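Local coordinates for flocculation protein FLO11 (Saccharomyces cerevisiae, PDB 4UYT), which mediates homotypic cell-cell adhesion between yeast cells during flocculation, and acts in substrate adhesion, invasive growth and biofilm formation, at residues 64-69 and 80-85; 114-118 and 148-152. All blocks are in the same frame, centred on the assembly; numbering follows the deposited sequence. Where two conformers were deposited one is given.

Contact 1. Residues 64-69 and 80-85. With NA (sodium ion), chain D.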
ATOM      1  N   LEU A  64     -14.017  -7.854   8.422  1.00 14.60           N
ATOM      2  CA  LEU A  64     -12.597  -8.138   8.230  1.00 14.18           C
ATOM      3  C   LEU A  64     -12.068  -9.254   9.132  1.00 15.01           C
ATOM      4  O   LEU A  64     -12.283  -9.249  10.338  1.00 16.48           O
ATOM      5  CB  LEU A  64     -11.798  -6.869   8.482  1.00 13.09           C
ATOM      6  CG  LEU A  64     -10.311  -6.945   8.121  1.00 12.83           C
ATOM      7  CD1 LEU A  64     -10.111  -7.025   6.614  1.00 12.08           C
ATOM      8  CD2 LEU A  64      -9.584  -5.742   8.682  1.00 12.26           C
ATOM      9  N   TRP A  65     -11.339 -10.199   8.535  1.00 14.43           N
ATOM     10  CA  TRP A  65     -10.616 -11.230   9.285  1.00 15.54           C
ATOM     11  C   TRP A  65      -9.126 -10.868   9.433  1.00 14.24           C
ATOM     12  O   TRP A  65      -8.575 -10.926  10.529  1.00 16.83           O
ATOM     13  CB  TRP A  65     -10.808 -12.605   8.633  1.00 15.85           C
ATOM     14  CG  TRP A  65     -10.078 -13.700   9.317  1.00 19.12           C
ATOM     15  CD1 TRP A  65      -9.077 -14.448   8.793  1.00 20.16           C
ATOM     16  CD2 TRP A  65     -10.285 -14.183  10.651  1.00 20.77           C
ATOM     17  NE1 TRP A  65      -8.637 -15.375   9.715  1.00 23.12           N
ATOM     18  CE2 TRP A  65      -9.361 -15.227  10.867  1.00 22.47           C
ATOM     19  CE3 TRP A  65     -11.140 -13.821  11.691  1.00 20.97           C
ATOM     20  CZ2 TRP A  65      -9.296 -15.941  12.070  1.00 24.51           C
ATOM     21  CZ3 TRP A  65     -11.075 -14.535  12.889  1.00 23.48           C
ATOM     22  CH2 TRP A  65     -10.145 -15.569  13.067  1.00 23.96           C
ATOM     23  N   SER A  66      -8.488 -10.473   8.339  0.53 13.00           N
ATOM     24  CA  SER A  66      -7.088 -10.126   8.429  0.53 12.46           C
ATOM     25  C   SER A  66      -6.695  -9.172   7.322  0.53 11.03           C
ATOM     26  O   SER A  66      -7.288  -9.146   6.234  0.53 11.12           O
ATOM     27  CB  SER A  66      -6.222 -11.382   8.371  0.53 13.21           C
ATOM     28  OG  SER A  66      -6.297 -11.999   7.094  0.53 15.17           O
ATOM     29  N   LEU A  67      -5.657  -8.406   7.621  1.00 10.88           N
ATOM     30  CA  LEU A  67      -5.125  -7.404   6.705  1.00  9.47           C
ATOM     31  C   LEU A  67      -3.635  -7.306   6.987  1.00  9.01           C
ATOM     32  O   LEU A  67      -3.227  -7.100   8.129  1.00 10.13           O
ATOM     33  CB  LEU A  67      -5.820  -6.067   6.951  1.00  9.78           C
ATOM     34  CG  LEU A  67      -5.384  -4.927   6.035  1.00  9.67           C
ATOM     35  CD1 LEU A  67      -5.744  -5.215   4.598  1.00 10.22           C
ATOM     36  CD2 LEU A  67      -6.016  -3.625   6.489  1.00 10.84           C
ATOM     37  N   LYS A  68      -2.827  -7.457   5.945  1.00  8.95           N
ATOM     38  CA  LYS A  68      -1.395  -7.347   6.134  1.00  9.42           C
ATOM     39  C   LYS A  68      -0.763  -6.882   4.863  1.00  8.76           C
ATOM     40  O   LYS A  68      -1.239  -7.153   3.754  1.00 10.32           O
ATOM     41  CB  LYS A  68      -0.778  -8.649   6.591  1.00 11.53           C
ATOM     42  CG  LYS A  68      -0.980  -9.837   5.708  1.00 13.93           C
ATOM     43  CD  LYS A  68      -0.189 -11.023   6.270  1.00 17.86           C
ATOM     44  CE  LYS A  68      -0.511 -12.307   5.565  1.00 22.53           C
ATOM     45  NZ  LYS A  68       0.284 -13.392   6.205  1.00 27.35           N
ATOM     46  N   ILE A  69       0.340  -6.184   5.040  1.00  8.62           N
ATOM     47  CA  ILE A  69       1.189  -5.778   3.943  1.00  8.67           C
ATOM     48  C   ILE A  69       2.228  -6.899   3.783  1.00  8.32           C
ATOM     49  O   ILE A  69       2.835  -7.347   4.764  1.00  9.47           O
ATOM     50  CB  ILE A  69       1.869  -4.432   4.221  1.00  8.66           C
ATOM     51  CG1 ILE A  69       0.890  -3.412   4.761  1.00 10.38           C
ATOM     52  CG2 ILE A  69       2.556  -3.953   2.973  1.00  9.11           C
ATOM     53  CD1 ILE A  69       1.465  -2.057   5.038  1.00 11.38           C
ATOM     54  N   GLN A  80       1.842  -6.789   9.647  1.00 10.76           N
ATOM     55  CA  GLN A  80       0.489  -7.114  10.035  1.00 10.59           C
ATOM     56  C   GLN A  80      -0.262  -5.863  10.463  1.00 10.10           C
ATOM     57  O   GLN A  80       0.213  -5.102  11.302  1.00 12.03           O
ATOM     58  CB  GLN A  80       0.497  -8.139  11.167  1.00 13.10           C
ATOM     59  CG  GLN A  80      -0.842  -8.855  11.321  1.00 13.63           C
ATOM     60  CD  GLN A  80      -1.047  -9.987  10.329  1.00 13.97           C
ATOM     61  OE1 GLN A  80      -0.122 -10.717   9.988  1.00 17.40           O
ATOM     62  NE2 GLN A  80      -2.271 -10.137   9.866  1.00 14.75           N
ATOM     63  N   LEU A  81      -1.450  -5.656   9.897  1.00  9.80           N
ATOM     64  CA  LEU A  81      -2.288  -4.499  10.266  1.00 10.00           C
ATOM     65  C   LEU A  81      -3.488  -4.915  11.091  1.00  9.98           C
ATOM     66  O   LEU A  81      -3.894  -4.189  11.985  1.00 11.14           O
ATOM     67  CB  LEU A  81      -2.756  -3.698   9.044  1.00  9.96           C
ATOM     68  CG  LEU A  81      -1.615  -3.162   8.187  1.00 10.18           C
ATOM     69  CD1 LEU A  81      -2.198  -2.403   7.009  1.00 10.11           C
ATOM     70  CD2 LEU A  81      -0.668  -2.270   8.973  1.00 11.38           C
ATOM     71  N   TYR A  82      -4.031  -6.092  10.803  1.00 10.58           N
ATOM     72  CA  TYR A  82      -5.169  -6.594  11.524  1.00 11.29           C
ATOM     73  C   TYR A  82      -5.131  -8.102  11.453  1.00 11.56           C
ATOM     74  O   TYR A  82      -4.918  -8.687  10.392  1.00 12.65           O
ATOM     75  CB  TYR A  82      -6.462  -6.095  10.909  1.00 11.11           C
ATOM     76  CG  TYR A  82      -7.663  -6.280  11.779  1.00 12.30           C
ATOM     77  CD1 TYR A  82      -7.994  -5.330  12.720  1.00 13.33           C
ATOM     78  CD2 TYR A  82      -8.466  -7.396  11.651  1.00 13.15           C
ATOM     79  CE1 TYR A  82      -9.124  -5.462  13.501  1.00 15.86           C
ATOM     80  CE2 TYR A  82      -9.595  -7.544  12.416  1.00 15.56           C
ATOM     81  CZ  TYR A  82      -9.919  -6.574  13.334  1.00 16.79           C
ATOM     82  OH  TYR A  82     -11.049  -6.711  14.098  1.00 23.30           O
ATOM     83  N   GLY A  83      -5.375  -8.741  12.568  1.00 11.65           N
ATOM     84  CA  GLY A  83      -5.541 -10.160  12.563  1.00 13.28           C
ATOM     85  C   GLY A  83      -5.729 -10.683  13.965  1.00 13.16           C
ATOM     86  O   GLY A  83      -4.922 -10.412  14.853  1.00 13.61           O
ATOM     87  N   TYR A  84      -6.807 -11.430  14.135  1.00 16.05           N
ATOM     88  CA  TYR A  84      -7.079 -12.074  15.392  1.00 15.97           C
ATOM     89  C   TYR A  84      -5.982 -13.077  15.755  1.00 16.16           C
ATOM     90  O   TYR A  84      -5.506 -13.142  16.912  1.00 16.74           O
ATOM     91  CB  TYR A  84      -8.439 -12.770  15.317  1.00 17.82           C
ATOM     92  CG  TYR A  84      -9.607 -11.811  15.240  1.00 17.87           C
ATOM     93  CD1 TYR A  84     -10.134 -11.275  16.396  1.00 21.11           C
ATOM     94  CD2 TYR A  84     -10.170 -11.424  14.020  1.00 19.79           C
ATOM     95  CE1 TYR A  84     -11.205 -10.403  16.361  1.00 25.09           C
ATOM     96  CE2 TYR A  84     -11.245 -10.552  13.975  1.00 22.19           C
ATOM     97  CZ  TYR A  84     -11.752 -10.037  15.150  1.00 24.60           C
ATOM     98  OH  TYR A  84     -12.830  -9.178  15.132  1.00 27.42           O
ATOM     99  N   ASN A  85      -5.554 -13.866  14.774  1.00 18.90           N
ATOM    100  CA  ASN A  85      -4.536 -14.884  15.023  1.00 17.40           C
ATOM    101  C   ASN A  85      -3.219 -14.292  15.583  1.00 15.96           C
ATOM    102  O   ASN A  85      -2.497 -14.943  16.346  1.00 17.41           O
ATOM    103  CB  ASN A  85      -4.244 -15.688  13.754  1.00 21.32           C
ATOM    104  CG  ASN A  85      -5.389 -16.591  13.338  1.00 22.72           C
ATOM    105  OD1 ASN A  85      -6.334 -16.832  14.090  1.00 23.17           O
ATOM    106  ND2 ASN A  85      -5.291 -17.115  12.130  1.00 26.37           N
TER
HETATM  107 NA    NA D1209       4.021  -7.216  11.539  1.00 32.91          NA
HETATM  108  O   HOH W   1     -13.156  -7.789  12.523  1.00 20.32           O
HETATM  109  O   HOH W   2       0.591 -13.169   8.938  1.00 48.30           O
HETATM  110  O   HOH W   3       5.301  -4.833  11.541  0.50 23.05           O
HETATM  111  O   HOH W   4       3.359  -9.506  13.177  1.00 55.43           O
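Three backbone hydrogen bonds join 64-69 to 80-85 in an antiparallel beta hairpin, and two converge on one carbonyl. Leu67 N donates to Tyr82 O (2.9 Å), while Leu67 O accepts from Leu81 N (2.9 Å) and Tyr82 N (3.0 Å). Two residues facing one make a classic beta bulge, shifting the register by one so that Lys68 pairs with Gln80. The Gln80 side chain reaches forward along its strand, NE2 donating to Tyr82 O at 3.1 Å, and a water joins Gln80 OE1 to Lys68 NZ, 2.8 Å from each. Leu67 CD2 and Ile69 CG1 each lie 4.0 Å from Leu81 CD1; Phe97 and Phe101 of strand 96-104 continue this fibronectin type III-like core. At the open end of the hairpin, the Trp65 six-membered ring and the Tyr84 ring are tilted by 24° and offset so far that they hardly overlap, centroids 5.2 Å apart. One water donates to Leu64 O (2.8 Å) and accepts from Tyr82 OH (2.8 Å) and Tyr84 OH (3.0 Å).

Contact 2. Residues 114-118 and 148-152; sequences VWMPN and TGCNN. With NA (sodium ion), chain B.
Residues 114-118 run extended off the end of strand 113-115 (psi 134° to 157°) and pass loop 148-152, which follows strand 143-147. The touching parts run 118° apart, and the CA atoms come nearest at Asn118 and Thr148, 5.3 Å apart. Val114 pairs with Trp168 of strand 166-169. Trp115, chi1 m and chi2 103°, points its CA-to-CB bond toward the loop and sets CZ3 3.8 Å from Cys150 SG, an oblique sulfur-aromatic contact with SG 4.8 Å from the six-membered ring centroid. Its NE1 lies 2.9 Å from a modelled sodium ion. Cys150 (chi1 m, phi -108°, psi 1°) is disulfide-bonded to Cys15, so the indole packs beside a covalent link from this loop to the N-terminal part of the Flo11 domain. Met116, chi1 and chi2 t with chi3 p, reaches CE to 3.7 Å from Thr148 OG1. Pro117 turns away. Asn118, chi1 m and chi2 129°, makes the direct hydrogen bond: ND2 donates to Thr148 OG1 at 2.7 Å, Thr148 being extended (phi -100°, psi 157°) with chi1 p. Asn118 OD1 accepts from two waters, at 3.0 and 3.1 Å; the first also accepts from Cys150 N (2.9 Å), the second from Asn151 ND2 (2.7 Å; Asn151 chi1 p). Gly149, phi 145° and psi 159°, lies against the amide, its CA 3.2 Å from Asn118 ND2; a CB there would clash with Asn118 OD1.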
ATOM      1  N   VAL A 114      14.528   7.818  -6.127  1.00  7.17           N
ATOM      2  CA  VAL A 114      14.439   6.376  -6.076  1.00  6.89           C
ATOM      3  C   VAL A 114      12.969   5.971  -6.002  1.00  6.01           C
ATOM      4  O   VAL A 114      12.155   6.665  -5.384  1.00  6.56           O
ATOM      5  CB  VAL A 114      15.216   5.753  -4.880  1.00  8.08           C
ATOM      6  CG1 VAL A 114      16.700   5.579  -5.203  1.00  7.88           C
ATOM      7  CG2 VAL A 114      14.938   6.511  -3.577  1.00  7.43           C
ATOM      8  N   TRP A 115      12.676   4.807  -6.552  1.00  6.53           N
ATOM      9  CA  TRP A 115      11.382   4.178  -6.481  1.00  6.50           C
ATOM     10  C   TRP A 115      11.145   3.519  -5.136  1.00  5.98           C
ATOM     11  O   TRP A 115      11.995   2.816  -4.574  1.00  6.77           O
ATOM     12  CB  TRP A 115      11.252   3.084  -7.534  1.00  7.04           C
ATOM     13  CG  TRP A 115      11.094   3.572  -8.945  1.00  7.73           C
ATOM     14  CD1 TRP A 115      12.033   3.597  -9.916  1.00  8.74           C
ATOM     15  CD2 TRP A 115       9.887   4.051  -9.532  1.00  7.64           C
ATOM     16  NE1 TRP A 115      11.487   4.064 -11.073  1.00  9.34           N
ATOM     17  CE2 TRP A 115      10.156   4.329 -10.883  1.00  8.39           C
ATOM     18  CE3 TRP A 115       8.590   4.228  -9.058  1.00  7.93           C
ATOM     19  CZ2 TRP A 115       9.175   4.812 -11.760  1.00  8.95           C
ATOM     20  CZ3 TRP A 115       7.616   4.671  -9.934  1.00  8.36           C
ATOM     21  CH2 TRP A 115       7.918   4.968 -11.278  1.00  9.02           C
ATOM     22  N   MET A 116       9.934   3.673  -4.656  1.00  6.38           N
ATOM     23  CA  MET A 116       9.414   2.786  -3.644  1.00  6.29           C
ATOM     24  C   MET A 116       9.493   1.333  -4.133  1.00  6.14           C
ATOM     25  O   MET A 116       9.055   1.058  -5.244  1.00  6.71           O
ATOM     26  CB  MET A 116       7.956   3.144  -3.420  1.00  6.44           C
ATOM     27  CG  MET A 116       7.259   2.388  -2.311  1.00  6.32           C
ATOM     28  SD  MET A 116       5.538   2.867  -2.179  1.00  7.50           S
ATOM     29  CE  MET A 116       4.825   1.905  -3.505  1.00  8.53           C
ATOM     30  N   PRO A 117       9.974   0.388  -3.315  1.00  6.01           N
ATOM     31  CA  PRO A 117       9.870  -1.026  -3.704  1.00  6.15           C
ATOM     32  C   PRO A 117       8.417  -1.439  -3.590  1.00  5.96           C
ATOM     33  O   PRO A 117       7.754  -1.072  -2.609  1.00  6.24           O
ATOM     34  CB  PRO A 117      10.767  -1.734  -2.664  1.00  6.75           C
ATOM     35  CG  PRO A 117      10.685  -0.849  -1.431  1.00  6.72           C
ATOM     36  CD  PRO A 117      10.555   0.566  -1.968  1.00  6.66           C
ATOM     37  N   ASN A 118       7.912  -2.190  -4.554  1.00  6.80           N
ATOM     38  CA  ASN A 118       6.503  -2.510  -4.580  1.00  6.76           C
ATOM     39  C   ASN A 118       6.175  -3.600  -3.568  1.00  6.82           C
ATOM     40  O   ASN A 118       6.993  -4.414  -3.171  1.00  7.99           O
ATOM     41  CB  ASN A 118       6.095  -2.860  -6.002  1.00  7.56           C
ATOM     42  CG  ASN A 118       6.141  -1.652  -6.902  1.00  7.68           C
ATOM     43  OD1 ASN A 118       6.764  -1.691  -8.007  1.00 10.53           O
ATOM     44  ND2 ASN A 118       5.547  -0.588  -6.492  1.00  5.74           N
ATOM     45  N   THR A 148       1.088  -2.768  -5.692  1.00  7.94           N
ATOM     46  CA  THR A 148       1.545  -1.477  -6.171  1.00  7.50           C
ATOM     47  C   THR A 148       2.469  -1.662  -7.366  1.00  7.54           C
ATOM     48  O   THR A 148       3.155  -2.676  -7.503  1.00  8.03           O
ATOM     49  CB  THR A 148       2.318  -0.679  -5.083  1.00  7.23           C
ATOM     50  OG1 THR A 148       3.557  -1.328  -4.763  1.00  7.29           O
ATOM     51  CG2 THR A 148       1.540  -0.545  -3.814  1.00  8.11           C
ATOM     52  N   GLY A 149       2.561  -0.605  -8.163  1.00  7.46           N
ATOM     53  CA  GLY A 149       3.639  -0.481  -9.098  1.00  7.80           C
ATOM     54  C   GLY A 149       3.267   0.186 -10.412  1.00  8.18           C
ATOM     55  O   GLY A 149       2.093   0.220 -10.821  1.00  9.09           O
ATOM     56  N   CYS A 150       4.302   0.692 -11.062  1.00  8.54           N
ATOM     57  CA  CYS A 150       4.198   1.336 -12.378  1.00  9.43           C
ATOM     58  C   CYS A 150       4.789   0.505 -13.504  1.00 11.29           C
ATOM     59  O   CYS A 150       4.759   0.945 -14.636  1.00 14.33           O
ATOM     60  CB  CYS A 150       4.912   2.690 -12.340  1.00  9.28           C
ATOM     61  SG  CYS A 150       4.153   3.927 -11.288  1.00  9.52           S
ATOM     62  N   ASN A 151       5.298  -0.673 -13.196  1.00 12.31           N
ATOM     63  CA  ASN A 151       6.058  -1.514 -14.108  1.00 16.47           C
ATOM     64  C   ASN A 151       5.319  -2.701 -14.679  1.00 16.74           C
ATOM     65  O   ASN A 151       5.950  -3.601 -15.200  1.00 22.12           O
ATOM     66  CB  ASN A 151       7.312  -2.033 -13.346  1.00 21.02           C
ATOM     67  CG  ASN A 151       6.991  -2.660 -11.949  1.00 22.01           C
ATOM     68  OD1 ASN A 151       5.887  -2.469 -11.344  1.00 17.47           O
ATOM     69  ND2 ASN A 151       7.999  -3.366 -11.393  1.00 26.65           N
ATOM     70  N   ASN A 152       3.992  -2.701 -14.596  1.00 14.24           N
ATOM     71  CA  ASN A 152       3.234  -3.848 -15.065  1.00 14.83           C
ATOM     72  C   ASN A 152       1.895  -3.399 -15.616  1.00 13.17           C
ATOM     73  O   ASN A 152       0.995  -3.134 -14.843  1.00 13.57           O
ATOM     74  CB  ASN A 152       3.087  -4.804 -13.876  1.00 17.56           C
ATOM     75  CG  ASN A 152       2.499  -6.143 -14.227  1.00 21.58           C
ATOM     76  OD1 ASN A 152       2.295  -6.459 -15.389  1.00 21.88           O
ATOM     77  ND2 ASN A 152       2.188  -6.934 -13.196  1.00 37.31           N
TER
HETATM   78 NA    NA B1207      12.514   4.307 -13.767  1.00 30.14          NA
HETATM   79  O   HOH W   5       6.801   0.934  -9.545  1.00  9.09           O
HETATM   80  O   HOH W   6       7.845  -4.478  -8.977  1.00 33.45           O
HETATM   81  O   HOH W   7      13.528   6.383 -14.881  1.00 26.45           O

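Overall arrangement
Both contacts belong to the same Flo11 domain, the N-terminal adhesin domain, but lie on opposite sides of its centre: their own centres are 23 Å apart and their nearest atoms about 7 Å, without touching. They follow one another along the chain, contact 1 closing before contact 2 opens. The five-stranded sheet relates them: hairpin 64-70/79-83 pairs through strand 64-70 with strand 120-125, which pairs with edge strand 143-147. Contact 2 sits where the chain enters 120-125 and leaves 143-147, and its strand 113-115 belongs to the separate three-stranded sheet. Phe119 bridges the region, touching Ile69 and hydrogen-bonding to Thr148. Aromatic bands on this domain's surface confer its homophilic binding.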